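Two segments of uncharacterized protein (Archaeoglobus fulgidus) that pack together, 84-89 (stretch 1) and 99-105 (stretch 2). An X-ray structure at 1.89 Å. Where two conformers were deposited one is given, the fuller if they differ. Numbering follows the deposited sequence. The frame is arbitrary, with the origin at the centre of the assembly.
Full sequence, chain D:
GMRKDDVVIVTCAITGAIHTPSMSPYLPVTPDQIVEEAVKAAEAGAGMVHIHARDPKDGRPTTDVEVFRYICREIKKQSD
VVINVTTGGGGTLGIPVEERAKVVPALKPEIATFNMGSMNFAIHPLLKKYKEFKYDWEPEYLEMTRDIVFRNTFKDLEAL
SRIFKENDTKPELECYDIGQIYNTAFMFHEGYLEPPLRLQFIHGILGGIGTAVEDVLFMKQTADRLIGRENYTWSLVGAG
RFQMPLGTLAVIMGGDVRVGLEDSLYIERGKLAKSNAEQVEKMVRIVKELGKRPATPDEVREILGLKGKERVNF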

# COMPACT_ATOMS: atom_id res chain seq x y z
N ASN D 84 14.70 -25.39 -16.69
CA ASN D 84 13.81 -25.42 -15.52
C ASN D 84 12.62 -26.32 -15.86
O ASN D 84 11.88 -26.02 -16.80
CB ASN D 84 13.34 -23.97 -15.26
CG ASN D 84 12.34 -23.84 -14.08
OD1 ASN D 84 11.46 -24.67 -13.91
ND2 ASN D 84 12.45 -22.74 -13.30
N VAL D 85 12.42 -27.37 -15.07
CA VAL D 85 11.36 -28.35 -15.30
C VAL D 85 10.15 -28.11 -14.37
O VAL D 85 10.30 -27.78 -13.20
CB VAL D 85 11.93 -29.75 -15.06
CG1 VAL D 85 10.91 -30.81 -15.38
CG2 VAL D 85 13.19 -29.92 -15.89
N THR D 86 8.94 -28.29 -14.89
CA THR D 86 7.76 -28.18 -14.06
C THR D 86 7.56 -29.44 -13.22
O THR D 86 7.87 -30.56 -13.64
CB THR D 86 6.51 -27.95 -14.88
OG1 THR D 86 5.43 -27.62 -14.00
CG2 THR D 86 6.17 -29.23 -15.68
N THR D 87 7.10 -29.23 -12.01
CA THR D 87 6.46 -30.27 -11.22
C THR D 87 5.01 -29.88 -10.98
O THR D 87 4.32 -30.57 -10.23
CB THR D 87 7.14 -30.52 -9.84
OG1 THR D 87 6.92 -29.40 -8.97
CG2 THR D 87 8.62 -30.72 -9.99
N GLY D 88 4.55 -28.78 -11.59
CA GLY D 88 3.15 -28.33 -11.50
C GLY D 88 2.29 -28.89 -12.64
O GLY D 88 1.10 -29.19 -12.45
N GLY D 89 2.90 -29.04 -13.82
CA GLY D 89 2.28 -29.70 -14.97
C GLY D 89 1.56 -31.00 -14.63
O GLY D 89 2.16 -31.91 -14.10
N GLU D 99 3.49 -37.63 -7.77
CA GLU D 99 3.58 -38.18 -9.14
C GLU D 99 4.18 -37.14 -10.07
O GLU D 99 5.02 -37.48 -10.90
CB GLU D 99 2.20 -38.67 -9.66
CG GLU D 99 2.18 -39.26 -11.09
CD GLU D 99 3.03 -40.52 -11.26
OE1 GLU D 99 3.22 -41.26 -10.28
OE2 GLU D 99 3.50 -40.75 -12.40
N ARG D 100 3.78 -35.88 -9.89
CA ARG D 100 4.33 -34.72 -10.63
C ARG D 100 5.80 -34.52 -10.32
O ARG D 100 6.60 -34.11 -11.20
CB ARG D 100 3.56 -33.43 -10.23
CG ARG D 100 2.45 -32.89 -11.21
CD ARG D 100 1.26 -32.21 -10.44
NE ARG D 100 1.77 -31.15 -9.59
CZ ARG D 100 1.18 -30.55 -8.55
NH1 ARG D 100 -0.06 -30.80 -8.13
NH2 ARG D 100 1.88 -29.62 -7.92
N ALA D 101 6.17 -34.85 -9.08
CA ALA D 101 7.54 -34.64 -8.60
C ALA D 101 8.58 -35.61 -9.16
O ALA D 101 9.79 -35.36 -9.06
CB ALA D 101 7.60 -34.70 -7.07
N LYS D 102 8.13 -36.70 -9.78
CA LYS D 102 9.04 -37.80 -10.22
C LYS D 102 10.10 -37.38 -11.23
O LYS D 102 11.15 -38.02 -11.36
CB LYS D 102 8.25 -38.94 -10.82
CG LYS D 102 7.40 -39.64 -9.81
CD LYS D 102 6.70 -40.84 -10.40
CE LYS D 102 6.35 -41.89 -9.31
NZ LYS D 102 5.07 -42.57 -9.71
N VAL D 103 9.82 -36.32 -11.96
CA VAL D 103 10.77 -35.77 -12.89
C VAL D 103 12.05 -35.34 -12.18
O VAL D 103 13.11 -35.39 -12.79
CB VAL D 103 10.13 -34.59 -13.71
CG1 VAL D 103 9.98 -33.31 -12.88
CG2 VAL D 103 10.94 -34.32 -14.94
N VAL D 104 11.98 -34.98 -10.88
CA VAL D 104 13.14 -34.42 -10.16
C VAL D 104 14.20 -35.51 -9.87
O VAL D 104 15.36 -35.32 -10.20
CB VAL D 104 12.74 -33.52 -8.97
CG1 VAL D 104 13.94 -33.08 -8.16
CG2 VAL D 104 11.96 -32.27 -9.49
N PRO D 105 13.79 -36.66 -9.33
CA PRO D 105 14.76 -37.74 -9.15
C PRO D 105 15.18 -38.43 -10.46
O PRO D 105 16.33 -38.88 -10.58
CB PRO D 105 14.03 -38.71 -8.23
CG PRO D 105 12.59 -38.35 -8.36
CD PRO D 105 12.61 -36.89 -8.48
O HOH W 1 6.57 -33.00 -13.80
O HOH W 2 5.02 -28.27 -7.54

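A small contact, burying 323 Å² over both sides, can be secured when one long polar side chain reaches a backbone carbonyl and short apolar chains fill the space beside it. Here Glu99 stays clear of stretch 1, its carboxylate engaged within its own stretch: OE1 lies a very short 2.3 Å from Lys102 NZ in a salt bridge. Arg100 does the polar work. Its CA-to-CB bond points toward stretch 1, and its side chain, with chi1 and chi2 both off the usual wells, brings NE 2.7 Å from Thr87 O in a nearly straight hydrogen bond that meets the guanidinium at its edge. On the way, Arg100 CG passes 3.1 Å from Gly89 O. The backbone adds a bridge, since water 1 donates to both Thr86 O and Arg100 O, each at 2.8 Å, carbonyls that cannot bond to each other directly.

From Arg100 the chain makes a type I turn to Val103. Ala101 and Lys102 direct their CA-to-CB bonds away, whereas that of Val103 points back toward stretch 1. Its branched side chain suits a buried site: CG2 packs 3.5 Å from Val85 CG1, while CG1 lies 3.5 Å from Thr86 O. Val104 then places CG2 3.7 Å from Thr87 CG2, and Pro105 lies beyond reach.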